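Long-range contact in acetyl xylan esterase (PDB 6AGQ), which probably removes acetyl groups from xylan and related acetylated sugars as a cold-active serine esterase of the alpha/beta-hydrolase fold: residues V60-Y74 against Q156-V168. Sequence-based numbering, arbitrary orientation.
Sequences VVYDGADGTPIHGWY and QVYLDCIRALDFV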
# COMPACT_ATOMS: atom_id res chain seq x y z
N VAL A 60 36.73 -20.28 6.97
CA VAL A 60 37.22 -21.05 5.82
C VAL A 60 37.27 -20.11 4.61
O VAL A 60 36.34 -19.29 4.44
CB VAL A 60 36.29 -22.26 5.67
CG1 VAL A 60 36.22 -22.76 4.26
CG2 VAL A 60 36.69 -23.34 6.68
N VAL A 61 38.35 -20.20 3.82
CA VAL A 61 38.47 -19.56 2.50
C VAL A 61 39.07 -20.56 1.51
O VAL A 61 40.00 -21.33 1.87
CB VAL A 61 39.22 -18.19 2.56
CG1 VAL A 61 40.62 -18.30 3.13
CG2 VAL A 61 39.24 -17.54 1.19
N TYR A 62 38.43 -20.69 0.35
CA TYR A 62 39.04 -21.39 -0.77
C TYR A 62 38.94 -20.56 -2.04
O TYR A 62 38.08 -19.73 -2.17
CB TYR A 62 38.47 -22.83 -0.95
CG TYR A 62 37.00 -22.91 -1.28
CD1 TYR A 62 36.03 -22.99 -0.27
CD2 TYR A 62 36.56 -22.91 -2.60
CE1 TYR A 62 34.68 -23.01 -0.58
CE2 TYR A 62 35.23 -22.94 -2.91
CZ TYR A 62 34.28 -23.02 -1.90
OH TYR A 62 32.92 -23.04 -2.25
N ASP A 63 39.79 -20.82 -3.00
CA ASP A 63 39.73 -20.08 -4.31
C ASP A 63 38.64 -20.65 -5.23
O ASP A 63 38.49 -21.88 -5.38
CB ASP A 63 41.06 -20.19 -5.07
CG ASP A 63 42.18 -19.33 -4.46
OD1 ASP A 63 41.97 -18.60 -3.46
OD2 ASP A 63 43.29 -19.41 -5.03
N GLY A 64 37.89 -19.76 -5.88
CA GLY A 64 37.08 -20.13 -7.01
C GLY A 64 37.98 -20.41 -8.21
O GLY A 64 39.20 -20.22 -8.16
N ALA A 65 37.35 -20.83 -9.29
CA ALA A 65 38.06 -21.17 -10.51
C ALA A 65 38.79 -19.99 -11.11
O ALA A 65 39.88 -20.18 -11.62
CB ALA A 65 37.10 -21.77 -11.53
N ASP A 66 38.24 -18.78 -10.96
CA ASP A 66 38.92 -17.55 -11.40
C ASP A 66 39.77 -16.87 -10.28
O ASP A 66 40.19 -15.72 -10.41
CB ASP A 66 37.92 -16.56 -12.08
CG ASP A 66 36.94 -15.87 -11.05
OD1 ASP A 66 36.91 -16.28 -9.86
OD2 ASP A 66 36.20 -14.90 -11.43
N GLY A 67 40.05 -17.55 -9.20
CA GLY A 67 40.84 -16.93 -8.12
C GLY A 67 40.08 -16.11 -7.06
O GLY A 67 40.70 -15.64 -6.13
N THR A 68 38.77 -15.89 -7.20
CA THR A 68 37.99 -15.21 -6.12
C THR A 68 38.07 -16.01 -4.76
O THR A 68 37.83 -17.20 -4.77
CB THR A 68 36.50 -15.13 -6.55
OG1 THR A 68 36.38 -14.61 -7.88
CG2 THR A 68 35.69 -14.30 -5.61
N PRO A 69 38.41 -15.37 -3.63
CA PRO A 69 38.41 -16.07 -2.35
C PRO A 69 37.00 -16.27 -1.81
O PRO A 69 36.36 -15.30 -1.44
CB PRO A 69 39.22 -15.12 -1.41
CG PRO A 69 39.12 -13.78 -2.03
CD PRO A 69 38.89 -13.98 -3.51
N ILE A 70 36.54 -17.52 -1.77
CA ILE A 70 35.19 -17.80 -1.29
C ILE A 70 35.26 -18.04 0.20
O ILE A 70 35.95 -18.93 0.62
CB ILE A 70 34.59 -19.05 -1.95
CG1 ILE A 70 34.80 -19.07 -3.50
CG2 ILE A 70 33.16 -19.24 -1.50
CD1 ILE A 70 34.43 -17.79 -4.25
N HIS A 71 34.55 -17.25 0.99
CA HIS A 71 34.50 -17.46 2.44
C HIS A 71 33.36 -18.35 2.93
O HIS A 71 32.28 -18.46 2.34
CB HIS A 71 34.44 -16.14 3.17
CG HIS A 71 35.60 -15.27 2.88
ND1 HIS A 71 35.69 -14.54 1.71
CD2 HIS A 71 36.76 -15.08 3.54
CE1 HIS A 71 36.84 -13.90 1.69
NE2 HIS A 71 37.51 -14.22 2.77
N GLY A 72 33.62 -19.04 4.01
CA GLY A 72 32.62 -19.87 4.62
C GLY A 72 32.86 -20.18 6.08
O GLY A 72 33.80 -19.66 6.76
N TRP A 73 31.95 -21.02 6.58
CA TRP A 73 32.00 -21.51 7.92
C TRP A 73 31.89 -23.01 7.78
O TRP A 73 30.99 -23.47 7.15
CB TRP A 73 30.84 -21.02 8.79
CG TRP A 73 30.73 -19.58 9.11
CD1 TRP A 73 29.69 -18.79 8.83
CD2 TRP A 73 31.64 -18.78 9.89
NE1 TRP A 73 29.88 -17.54 9.36
CE2 TRP A 73 31.08 -17.50 9.99
CE3 TRP A 73 32.88 -19.03 10.48
CZ2 TRP A 73 31.74 -16.41 10.67
CZ3 TRP A 73 33.52 -17.97 11.18
CH2 TRP A 73 32.94 -16.67 11.25
N TYR A 74 32.78 -23.74 8.44
CA TYR A 74 32.80 -25.20 8.46
C TYR A 74 32.69 -25.58 9.93
O TYR A 74 33.41 -25.06 10.75
CB TYR A 74 34.12 -25.73 7.88
CG TYR A 74 34.28 -27.24 7.97
CD1 TYR A 74 33.42 -28.08 7.25
CD2 TYR A 74 35.32 -27.81 8.66
CE1 TYR A 74 33.52 -29.45 7.29
CE2 TYR A 74 35.46 -29.22 8.71
CZ TYR A 74 34.55 -30.02 8.02
OH TYR A 74 34.64 -31.39 8.04
N GLN A 156 30.50 -18.84 -12.92
CA GLN A 156 31.44 -18.93 -11.85
C GLN A 156 30.76 -19.21 -10.50
O GLN A 156 31.35 -19.92 -9.67
CB GLN A 156 32.34 -17.68 -11.77
CG GLN A 156 33.41 -17.65 -12.85
CD GLN A 156 34.53 -18.67 -12.61
OE1 GLN A 156 34.85 -19.01 -11.47
NE2 GLN A 156 35.10 -19.18 -13.69
N VAL A 157 29.50 -18.79 -10.29
CA VAL A 157 28.80 -19.19 -9.03
C VAL A 157 28.64 -20.70 -8.92
O VAL A 157 28.92 -21.30 -7.86
CB VAL A 157 27.44 -18.43 -8.89
CG1 VAL A 157 26.72 -18.81 -7.63
CG2 VAL A 157 27.70 -16.92 -8.89
N TYR A 158 28.19 -21.35 -10.02
CA TYR A 158 27.98 -22.80 -9.99
C TYR A 158 29.27 -23.54 -9.80
O TYR A 158 29.33 -24.54 -9.07
CB TYR A 158 27.26 -23.31 -11.24
CG TYR A 158 25.79 -22.97 -11.33
CD1 TYR A 158 25.21 -21.96 -10.56
CD2 TYR A 158 24.98 -23.62 -12.22
CE1 TYR A 158 23.87 -21.65 -10.68
CE2 TYR A 158 23.63 -23.24 -12.36
CZ TYR A 158 23.10 -22.30 -11.59
OH TYR A 158 21.79 -21.93 -11.71
N LEU A 159 30.31 -23.05 -10.43
CA LEU A 159 31.64 -23.64 -10.19
C LEU A 159 32.12 -23.50 -8.74
O LEU A 159 32.74 -24.42 -8.21
CB LEU A 159 32.67 -22.99 -11.15
CG LEU A 159 32.42 -23.29 -12.61
CD1 LEU A 159 33.42 -22.54 -13.47
CD2 LEU A 159 32.45 -24.77 -12.96
N ASP A 160 31.93 -22.32 -8.13
CA ASP A 160 32.25 -22.14 -6.67
C ASP A 160 31.51 -23.18 -5.81
O ASP A 160 32.07 -23.71 -4.82
CB ASP A 160 31.84 -20.80 -6.15
CG ASP A 160 32.54 -19.63 -6.85
OD1 ASP A 160 33.65 -19.82 -7.43
OD2 ASP A 160 31.95 -18.48 -6.84
N CYS A 161 30.27 -23.50 -6.22
CA CYS A 161 29.38 -24.41 -5.52
C CYS A 161 29.82 -25.83 -5.65
O CYS A 161 29.53 -26.61 -4.75
CB CYS A 161 27.90 -24.25 -5.95
SG CYS A 161 27.17 -22.65 -5.46
N ILE A 162 30.43 -26.19 -6.78
CA ILE A 162 31.02 -27.52 -6.98
C ILE A 162 32.35 -27.61 -6.21
O ILE A 162 32.74 -28.66 -5.61
CB ILE A 162 31.23 -27.80 -8.50
CG1 ILE A 162 29.87 -28.17 -9.15
CG2 ILE A 162 32.30 -28.89 -8.78
CD1 ILE A 162 29.90 -28.04 -10.67
N ARG A 163 33.07 -26.50 -6.23
CA ARG A 163 34.29 -26.43 -5.45
C ARG A 163 34.06 -26.50 -3.92
O ARG A 163 34.96 -26.97 -3.22
CB ARG A 163 35.10 -25.21 -5.89
CG ARG A 163 35.64 -25.40 -7.29
CD ARG A 163 36.08 -24.10 -7.91
NE ARG A 163 37.39 -23.68 -7.40
CZ ARG A 163 38.56 -24.16 -7.78
NH1 ARG A 163 38.67 -25.12 -8.73
NH2 ARG A 163 39.65 -23.65 -7.21
N ALA A 164 32.89 -26.10 -3.42
CA ALA A 164 32.50 -26.43 -2.04
C ALA A 164 32.43 -27.95 -1.78
O ALA A 164 32.74 -28.43 -0.71
CB ALA A 164 31.19 -25.77 -1.68
N LEU A 165 32.02 -28.73 -2.77
CA LEU A 165 32.06 -30.20 -2.61
C LEU A 165 33.51 -30.70 -2.63
O LEU A 165 33.81 -31.60 -1.88
CB LEU A 165 31.29 -30.91 -3.71
CG LEU A 165 29.89 -30.38 -3.99
CD1 LEU A 165 29.34 -30.99 -5.29
CD2 LEU A 165 28.97 -30.60 -2.79
N ASP A 166 34.39 -30.09 -3.44
CA ASP A 166 35.87 -30.36 -3.40
C ASP A 166 36.41 -30.03 -2.01
O ASP A 166 37.26 -30.74 -1.50
CB ASP A 166 36.74 -29.50 -4.41
CG ASP A 166 36.39 -29.72 -5.93
OD1 ASP A 166 35.71 -30.69 -6.28
OD2 ASP A 166 36.85 -28.89 -6.79
N PHE A 167 35.99 -28.92 -1.43
CA PHE A 167 36.45 -28.58 -0.07
C PHE A 167 36.01 -29.63 0.96
O PHE A 167 36.87 -30.15 1.71
CB PHE A 167 36.00 -27.22 0.42
CG PHE A 167 36.40 -26.94 1.87
CD1 PHE A 167 37.68 -26.52 2.18
CD2 PHE A 167 35.47 -27.15 2.93
CE1 PHE A 167 38.04 -26.30 3.51
CE2 PHE A 167 35.81 -26.91 4.26
CZ PHE A 167 37.09 -26.48 4.56
N VAL A 168 34.72 -29.96 1.02
CA VAL A 168 34.33 -30.91 2.03
C VAL A 168 34.97 -32.26 1.80
O VAL A 168 35.32 -32.93 2.78
CB VAL A 168 32.80 -31.03 2.31
CG1 VAL A 168 32.27 -29.70 2.81
CG2 VAL A 168 31.98 -31.57 1.14
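Strand 60-63, joined to antiparallel strand 69-74 by a type I turn from Gly64 to Gly67, runs over helix 156-168 at 120°, the axes 9.6 Å apart. The two backbones come nearest at the start of the turn, where the CA atoms of Gly64 and Asp160 are 5.2 Å apart. Arg163, its chain bent at CG-CD (chi3 78°), turns its guanidinium side-on to the carbonyl of Asp63: NE and NH2 both donate to that O, at 2.9 and 2.8 Å, and Ala65 lies over one face of the group. Tyr62 points its hydroxyl at Asp160 O, 2.8 Å away, from above the carbonyl plane; the helical bond from Ala164 N reaches the same oxygen from the opposite face. Phe167 sends its ring edge into the face of Tyr74, planes at 86°, while Val60 CG1 sits over the Phe167 face. Within the turn, the Asp66 carboxylate stacks nearly parallel on the Gln156 amide, and Arg121 bridges Asp66 and Asp160. Thus this hairpin at the antiparallel side of the alpha/beta-hydrolase sheet is joined to helix 153-170 through backbone carbonyls at one end and aromatic packing at the other; Arg121 probably offsets the negative charge of the two aspartates.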